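PDB 6I8W: Alpha/beta fold hydrolase from Pseudomonas aeruginosa, which acts as a membrane phospholipase A, a virulence factor that degrades membrane phospholipids. Local coordinates for residues Ala53-Gly58 with Ala73-Trp78; Leu94-Phe99 with Glu117-Phe122; Phe81-Thr86 with Arg292-Ala297. One frame throughout, in Å; residues are numbered along the deposited sequence.

Interaction 1 (Ala53-Gly58 with Ala73-Trp78); sequences AYLEGG and ADKDNW. With MYR (myristic acid), chain C.
Leu55, on strand 50-57, packs against the aliphatic part of Lys75, which belongs to the loop following strand 64-68 in the alpha/beta hydrolase fold. The contact is buried and rests on packing, with no hydrogen bond between the two segments. Residues 73-78 begin beside the bound myristic acid, where the small methyl CB of Ala73 lies 3.9 Å from the ligand's C3. Asp74 then folds the chain back in an Asx turn: its OD1 accepts from Asp76 N at 2.9 Å, on the anti side of the carboxylate and with a bent N-H...O angle of 132°. The backbone bond from Asn77 N to Asp74 O tightens the same bend and leads into the 3-10 turn 75-78.

Lys75 carries most of the contact. Its CG stands between the backbone N and the carbonyl carbon (chi1 61°), and the methylenes continue extended, crossing Leu55 at about a right angle. CD comes to 3.7 Å from both Leu55 CG and Tyr54 CA, while CE lies against Leu55 CD2. A bend at chi4 (-59°) then sets NZ 4.2 Å from Ala53 CB, and the ammonium forms a salt bridge with Asp95. Lysine suits this place because its long apolar stem can pass beside leucine while its charged end meets a carboxylate.

Asp76 follows, with OD1 3.8 Å from Leu55 CD1. That oxygen pairs with Arg35 and OD2 with Arg31, so this buried acid joins the loop to the long N-terminal helix 3-38. Asn77 turns to the lipid instead: its amide lies beside the acyl chain, OD1 coming to 3.2 Å from C3 of myristic acid and ND2 to 3.7 Å from C7.

Interaction 2 (Leu94-Phe99 with Glu117-Phe122); sequences LDLPGF and ERVANF
Leu94, at the end of strand 90-94, and Phe122, on helix 112-125, lie alongside each other and run in opposite senses. Followed outward, Leu94 first places CB 4.0 Å from Phe122 CZ. A chi1 of 83° leaves CG flanked by both backbone N and C, and beyond it CD1 lies over one face of the ring. This is a CH-pi contact, 4.2 Å from CD1 to the Phe122 ring centroid and 18° off the ring normal, with the methyl displaced toward CG and CD2. The same methyl looks more loosely toward Val119 CG2, at 4.4 Å.

Beyond the strand, Leu96 brings CD2 to 3.7 Å from that valine methyl, a closer meeting of two branched apolar side chains. Leu96 also opens a type II turn to Phe99. Gly98 fits its third position, where positive phi (96°) brings the carbonyl O of Pro97 close to the place a CB would take. At the turn, Pro97 CG packs 3.6 Å from Arg118 CD. The arginine's extended stem thus brings CD against CG and CB of the proline ring, while its guanidinium reaches Ser109 O and Gln115 OE1 through NH1.

The helix is seated on the sheet through Val119, on Leu66 and Ile68 of strand 64-68, and through Phe122, on Leu66 and on Ile52 of strand 50-57; Leu96 fills the side toward Met138 and Ile142 of helix 138-149.

Interaction 3 (Phe81-Thr86 with Arg292-Ala297); sequences FARPLT and RPEETA
Phe81 and Pro293 bring two backbones close together, with their CA atoms 4.5 Å apart, where the short helix 79-82 meets the first turn of helix 293-308. Pro293 suits that turn because its lack of an N-H costs no helical bond there, and its CB lies 3.7 Å from Phe81 N.

With CG anti to the backbone N (chi1 174°), the Phe81 ring leans obliquely on the turn that follows. CE1 comes to 3.5 Å from Ala297 CA and 3.7 Å from Thr296 CG2. Ala297 is small enough to let the backbones approach: its CB sits 3.5 Å from Phe81 O and 3.6 Å from Pro84 CG. Toward solvent, chi2 of -92° bends CD of Glu294 back, and the carboxylate comes beside Pro84, OE1 3.8 Å from CG. No hydrogen bond joins the segments. At the helix start, Arg292 grips Glu295 side-on in a salt bridge, NE to OE1 at 2.7 Å and NH2 to OE2, near the guanidinium plane but from above the carboxylate's own plane; NH2 also reaches Glu282 O.

Behind the contact, Phe81 rests on Leu67 of strand 64-68 and Thr296 on Met281 of strand 276-281. The arrangement is consistent with the alpha/beta hydrolase fold, in which the helix after the third strand and the C-terminal helix lie on the same face of the sheet.

How the interactions relate
From the N terminus, interaction 1 comes first: strand 50-57 is met by the loop after strand 64-68, closing a short excursion that contains that strand. Interaction 3 opens soon after, at 81-86, and closes only when the chain returns at 292-297, tying helix 79-82 to the C-terminal helix 293-308 across most of the core's sequence. Interaction 2 opens and closes within that span, joining the end of strand 90-94 to helix 112-125; none of the three cross. Interactions 1 and 2 touch, and Ala53 O probably accepts from Asp95 N. Interaction 1 also meets interaction 3, where Thr86 packs on Gly57 and Gly58. Interactions 2 and 3 remain about 10 Å apart at their nearest atoms.

Interaction 1 (Ala53-Gly58 with Ala73-Trp78)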
# COMPACT_ATOMS: atom_id res chain seq x y z
N ALA A 53 -10.34 6.13 5.74
CA ALA A 53 -9.72 5.69 6.97
C ALA A 53 -8.22 5.92 6.89
O ALA A 53 -7.61 5.76 5.82
CB ALA A 53 -10.02 4.19 7.24
N TYR A 54 -7.60 6.30 8.00
CA TYR A 54 -6.16 6.48 7.99
C TYR A 54 -5.56 6.25 9.35
O TYR A 54 -6.24 6.29 10.37
CB TYR A 54 -5.78 7.88 7.47
CG TYR A 54 -6.22 9.08 8.30
CD1 TYR A 54 -7.51 9.59 8.20
CD2 TYR A 54 -5.33 9.73 9.16
CE1 TYR A 54 -7.92 10.70 8.95
CE2 TYR A 54 -5.72 10.85 9.91
CZ TYR A 54 -7.02 11.33 9.79
OH TYR A 54 -7.41 12.43 10.52
N LEU A 55 -4.26 5.98 9.34
CA LEU A 55 -3.48 5.90 10.57
C LEU A 55 -2.66 7.16 10.70
O LEU A 55 -2.22 7.74 9.68
CB LEU A 55 -2.56 4.69 10.56
CG LEU A 55 -3.27 3.33 10.49
CD1 LEU A 55 -2.24 2.22 10.37
CD2 LEU A 55 -4.17 3.12 11.70
N GLU A 56 -2.43 7.58 11.94
CA GLU A 56 -1.61 8.76 12.20
C GLU A 56 -0.75 8.58 13.46
O GLU A 56 -1.19 7.96 14.43
CB GLU A 56 -2.51 9.99 12.34
CG GLU A 56 -1.76 11.29 12.53
CD GLU A 56 -2.69 12.47 12.77
OE1 GLU A 56 -3.86 12.23 13.13
OE2 GLU A 56 -2.26 13.62 12.59
N GLY A 57 0.47 9.12 13.44
CA GLY A 57 1.35 9.03 14.60
C GLY A 57 2.43 10.08 14.54
O GLY A 57 2.58 10.77 13.52
N GLY A 58 3.18 10.23 15.62
CA GLY A 58 4.24 11.22 15.67
C GLY A 58 3.69 12.60 15.99
O GLY A 58 2.49 12.78 16.11
N ALA A 73 -4.03 -3.82 -1.21
CA ALA A 73 -3.44 -3.66 0.13
C ALA A 73 -4.20 -2.62 0.96
O ALA A 73 -5.30 -2.20 0.60
CB ALA A 73 -1.92 -3.27 0.01
N ASP A 74 -3.60 -2.19 2.07
CA ASP A 74 -4.21 -1.17 2.91
C ASP A 74 -3.15 -0.51 3.79
O ASP A 74 -1.96 -0.83 3.69
CB ASP A 74 -5.35 -1.74 3.78
CG ASP A 74 -4.91 -2.88 4.70
OD1 ASP A 74 -3.82 -2.81 5.30
OD2 ASP A 74 -5.67 -3.85 4.85
N LYS A 75 -3.58 0.40 4.65
CA LYS A 75 -2.66 1.19 5.46
C LYS A 75 -1.84 0.33 6.42
O LYS A 75 -0.75 0.74 6.84
CB LYS A 75 -3.43 2.27 6.23
CG LYS A 75 -4.47 1.73 7.21
CD LYS A 75 -5.46 2.83 7.59
CE LYS A 75 -6.49 2.34 8.60
NZ LYS A 75 -7.27 1.18 8.09
N ASP A 76 -2.34 -0.85 6.78
CA ASP A 76 -1.58 -1.71 7.71
C ASP A 76 -0.32 -2.32 7.06
O ASP A 76 0.51 -2.89 7.76
CB ASP A 76 -2.45 -2.83 8.28
CG ASP A 76 -3.44 -2.32 9.32
OD1 ASP A 76 -3.08 -1.46 10.14
OD2 ASP A 76 -4.59 -2.81 9.35
N ASN A 77 -0.18 -2.22 5.73
CA ASN A 77 1.09 -2.58 5.08
C ASN A 77 2.30 -1.82 5.64
O ASN A 77 3.44 -2.27 5.52
CB ASN A 77 1.03 -2.31 3.57
CG ASN A 77 0.63 -3.52 2.75
OD1 ASN A 77 1.08 -3.67 1.61
ND2 ASN A 77 -0.19 -4.40 3.31
N TRP A 78 2.04 -0.66 6.22
CA TRP A 78 3.11 0.27 6.60
C TRP A 78 3.55 0.23 8.06
O TRP A 78 4.46 0.98 8.42
CB TRP A 78 2.67 1.71 6.29
CG TRP A 78 2.43 1.96 4.81
CD1 TRP A 78 1.22 2.07 4.16
CD2 TRP A 78 3.44 2.14 3.82
NE1 TRP A 78 1.44 2.29 2.81
CE2 TRP A 78 2.79 2.34 2.59
CE3 TRP A 78 4.85 2.16 3.87
CZ2 TRP A 78 3.51 2.57 1.40
CZ3 TRP A 78 5.54 2.37 2.71
CH2 TRP A 78 4.88 2.58 1.48
C1 MYR C . 0.65 -5.32 -3.22
O1 MYR C . 1.10 -4.19 -2.92
O2 MYR C . 0.37 -5.64 -4.40
C2 MYR C . 0.53 -6.37 -2.13
C3 MYR C . 0.94 -5.78 -0.78
C4 MYR C . 1.16 -6.87 0.26
C5 MYR C . -0.14 -7.56 0.65
C6 MYR C . 0.09 -8.45 1.86
C7 MYR C . -0.73 -8.01 3.06
C8 MYR C . 0.09 -8.11 4.34
C9 MYR C . -0.74 -8.62 5.52
C10 MYR C . -1.02 -7.51 6.52
C11 MYR C . -1.55 -8.05 7.84
C12 MYR C . -2.19 -6.93 8.66
C13 MYR C . -2.06 -7.20 10.15
C14 MYR C . -1.72 -5.93 10.89

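Interaction 2 (Leu94-Phe99 with Glu117-Phe122)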
# COMPACT_ATOMS: atom_id res chain seq x y z
N LEU A 94 -2.98 6.33 4.68
CA LEU A 94 -4.42 6.21 4.40
C LEU A 94 -4.79 4.90 3.70
O LEU A 94 -3.94 4.27 3.05
CB LEU A 94 -4.93 7.40 3.55
CG LEU A 94 -4.74 7.34 2.02
CD1 LEU A 94 -5.50 8.48 1.32
CD2 LEU A 94 -3.26 7.35 1.64
N ASP A 95 -6.06 4.51 3.84
CA ASP A 95 -6.67 3.54 2.96
C ASP A 95 -7.21 4.29 1.76
O ASP A 95 -8.10 5.13 1.90
CB ASP A 95 -7.83 2.78 3.64
CG ASP A 95 -7.35 1.80 4.69
OD1 ASP A 95 -6.19 1.34 4.59
OD2 ASP A 95 -8.15 1.46 5.59
N LEU A 96 -6.69 3.99 0.57
CA LEU A 96 -7.28 4.60 -0.63
C LEU A 96 -8.74 4.18 -0.77
O LEU A 96 -9.09 3.06 -0.43
CB LEU A 96 -6.49 4.17 -1.87
CG LEU A 96 -5.06 4.73 -1.95
CD1 LEU A 96 -4.26 3.95 -2.99
CD2 LEU A 96 -5.07 6.22 -2.30
N PRO A 97 -9.60 5.11 -1.23
CA PRO A 97 -10.94 4.74 -1.66
C PRO A 97 -10.89 3.49 -2.53
O PRO A 97 -9.98 3.38 -3.38
CB PRO A 97 -11.42 5.97 -2.46
CG PRO A 97 -10.69 7.11 -1.81
CD PRO A 97 -9.34 6.55 -1.42
N GLY A 98 -11.81 2.56 -2.31
CA GLY A 98 -11.81 1.27 -2.97
C GLY A 98 -11.16 0.16 -2.14
O GLY A 98 -11.37 -1.02 -2.42
N PHE A 99 -10.40 0.53 -1.10
CA PHE A 99 -9.58 -0.42 -0.34
C PHE A 99 -9.69 -0.25 1.18
O PHE A 99 -10.20 0.76 1.66
CB PHE A 99 -8.10 -0.30 -0.77
CG PHE A 99 -7.89 -0.52 -2.24
CD1 PHE A 99 -7.84 -1.81 -2.77
CD2 PHE A 99 -7.82 0.57 -3.10
CE1 PHE A 99 -7.70 -2.01 -4.14
CE2 PHE A 99 -7.67 0.38 -4.48
CZ PHE A 99 -7.60 -0.92 -5.00
N GLU A 117 -5.74 12.78 -7.18
CA GLU A 117 -6.47 13.97 -6.76
C GLU A 117 -7.17 13.78 -5.40
O GLU A 117 -7.22 14.70 -4.59
CB GLU A 117 -7.49 14.39 -7.82
CG GLU A 117 -6.82 14.87 -9.09
CD GLU A 117 -5.63 15.77 -8.81
OE1 GLU A 117 -5.81 16.81 -8.15
OE2 GLU A 117 -4.51 15.41 -9.23
N ARG A 118 -7.70 12.58 -5.16
CA ARG A 118 -8.30 12.29 -3.86
C ARG A 118 -7.24 12.39 -2.73
O ARG A 118 -7.54 12.87 -1.64
CB ARG A 118 -8.94 10.89 -3.86
CG ARG A 118 -10.13 10.73 -4.85
CD ARG A 118 -10.89 9.41 -4.61
NE ARG A 118 -12.03 9.26 -5.52
CZ ARG A 118 -12.12 8.35 -6.48
NH1 ARG A 118 -11.13 7.49 -6.67
NH2 ARG A 118 -13.21 8.29 -7.26
N VAL A 119 -6.02 11.93 -3.01
CA VAL A 119 -4.97 11.97 -1.99
C VAL A 119 -4.59 13.42 -1.68
O VAL A 119 -4.40 13.78 -0.51
CB VAL A 119 -3.71 11.19 -2.43
CG1 VAL A 119 -2.60 11.37 -1.40
CG2 VAL A 119 -4.02 9.71 -2.60
N ALA A 120 -4.51 14.25 -2.71
CA ALA A 120 -4.24 15.67 -2.50
C ALA A 120 -5.37 16.33 -1.71
O ALA A 120 -5.12 17.13 -0.81
CB ALA A 120 -4.04 16.37 -3.82
N ASN A 121 -6.61 16.01 -2.05
CA ASN A 121 -7.76 16.52 -1.30
C ASN A 121 -7.74 16.02 0.16
O ASN A 121 -8.15 16.74 1.08
CB ASN A 121 -9.08 16.11 -1.97
CG ASN A 121 -9.30 16.79 -3.31
OD1 ASN A 121 -8.69 17.81 -3.61
ND2 ASN A 121 -10.18 16.21 -4.13
N PHE A 122 -7.30 14.78 0.35
CA PHE A 122 -7.15 14.21 1.69
C PHE A 122 -6.09 14.97 2.52
O PHE A 122 -6.31 15.26 3.69
CB PHE A 122 -6.79 12.72 1.60
CG PHE A 122 -6.28 12.12 2.91
CD1 PHE A 122 -7.17 11.68 3.89
CD2 PHE A 122 -4.92 11.96 3.14
CE1 PHE A 122 -6.69 11.11 5.09
CE2 PHE A 122 -4.44 11.40 4.33
CZ PHE A 122 -5.33 10.98 5.30

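Interaction 3 (Phe81-Thr86 with Arg292-Ala297)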
# COMPACT_ATOMS: atom_id res chain seq x y z
N PHE A 81 7.32 -0.56 9.09
CA PHE A 81 8.13 0.45 8.42
C PHE A 81 8.04 1.79 9.13
O PHE A 81 9.01 2.52 9.24
CB PHE A 81 7.65 0.56 6.96
CG PHE A 81 8.30 1.67 6.14
CD1 PHE A 81 9.52 1.46 5.52
CD2 PHE A 81 7.62 2.85 5.90
CE1 PHE A 81 10.09 2.45 4.72
CE2 PHE A 81 8.17 3.84 5.12
CZ PHE A 81 9.42 3.64 4.53
N ALA A 82 6.84 2.11 9.60
CA ALA A 82 6.55 3.41 10.21
C ALA A 82 7.09 3.50 11.64
O ALA A 82 7.35 4.58 12.14
CB ALA A 82 5.02 3.65 10.22
N ARG A 83 7.29 2.35 12.27
CA ARG A 83 7.72 2.32 13.66
C ARG A 83 8.97 3.19 13.93
O ARG A 83 8.95 4.02 14.84
CB ARG A 83 7.95 0.86 14.07
CG ARG A 83 8.47 0.65 15.48
CD ARG A 83 7.91 -0.64 16.02
NE ARG A 83 8.81 -1.33 16.96
CZ ARG A 83 9.04 -0.95 18.21
NH1 ARG A 83 8.47 0.15 18.69
NH2 ARG A 83 9.85 -1.66 18.99
N PRO A 84 10.05 3.02 13.14
CA PRO A 84 11.19 3.92 13.48
C PRO A 84 11.01 5.36 13.01
O PRO A 84 11.82 6.21 13.36
CB PRO A 84 12.38 3.27 12.76
CG PRO A 84 11.76 2.56 11.60
CD PRO A 84 10.45 2.02 12.13
N LEU A 85 9.97 5.63 12.23
CA LEU A 85 9.75 6.96 11.66
C LEU A 85 8.92 7.89 12.54
O LEU A 85 9.05 9.11 12.43
CB LEU A 85 9.05 6.83 10.29
CG LEU A 85 9.83 5.97 9.29
CD1 LEU A 85 9.07 5.85 7.97
CD2 LEU A 85 11.19 6.62 9.09
N THR A 86 8.05 7.34 13.39
CA THR A 86 7.14 8.19 14.15
C THR A 86 7.84 8.98 15.26
O THR A 86 7.27 9.92 15.80
CB THR A 86 5.98 7.38 14.77
OG1 THR A 86 6.51 6.25 15.48
CG2 THR A 86 5.04 6.87 13.70
N ARG A 292 11.24 -6.50 4.74
CA ARG A 292 12.38 -6.08 5.55
C ARG A 292 12.16 -4.62 5.96
O ARG A 292 12.79 -3.70 5.42
CB ARG A 292 13.69 -6.25 4.76
CG ARG A 292 13.91 -7.68 4.25
CD ARG A 292 15.36 -8.15 4.37
NE ARG A 292 16.30 -7.41 3.52
CZ ARG A 292 16.67 -7.78 2.30
NH1 ARG A 292 16.19 -8.90 1.75
NH2 ARG A 292 17.55 -7.05 1.62
N PRO A 293 11.24 -4.40 6.92
CA PRO A 293 10.74 -3.06 7.22
C PRO A 293 11.80 -2.11 7.80
O PRO A 293 11.90 -0.98 7.36
CB PRO A 293 9.66 -3.31 8.29
CG PRO A 293 9.40 -4.80 8.27
CD PRO A 293 10.67 -5.43 7.81
N GLU A 294 12.55 -2.57 8.79
CA GLU A 294 13.52 -1.68 9.45
C GLU A 294 14.65 -1.32 8.49
O GLU A 294 15.15 -0.21 8.49
CB GLU A 294 14.08 -2.30 10.74
CG GLU A 294 13.03 -2.49 11.87
CD GLU A 294 12.94 -1.31 12.84
OE1 GLU A 294 13.80 -0.40 12.76
OE2 GLU A 294 12.02 -1.30 13.70
N GLU A 295 15.04 -2.29 7.68
CA GLU A 295 16.06 -2.06 6.66
C GLU A 295 15.59 -1.04 5.61
O GLU A 295 16.31 -0.11 5.24
CB GLU A 295 16.44 -3.38 6.02
CG GLU A 295 17.38 -3.26 4.86
CD GLU A 295 17.83 -4.62 4.38
OE1 GLU A 295 17.55 -5.61 5.10
OE2 GLU A 295 18.42 -4.70 3.28
N THR A 296 14.37 -1.21 5.12
CA THR A 296 13.80 -0.29 4.15
C THR A 296 13.64 1.11 4.75
O THR A 296 13.93 2.11 4.11
CB THR A 296 12.41 -0.79 3.62
OG1 THR A 296 12.54 -2.13 3.12
CG2 THR A 296 11.91 0.11 2.50
N ALA A 297 13.18 1.18 6.00
CA ALA A 297 13.00 2.46 6.70
C ALA A 297 14.33 3.17 6.90
O ALA A 297 14.39 4.39 6.92
CB ALA A 297 12.32 2.25 8.05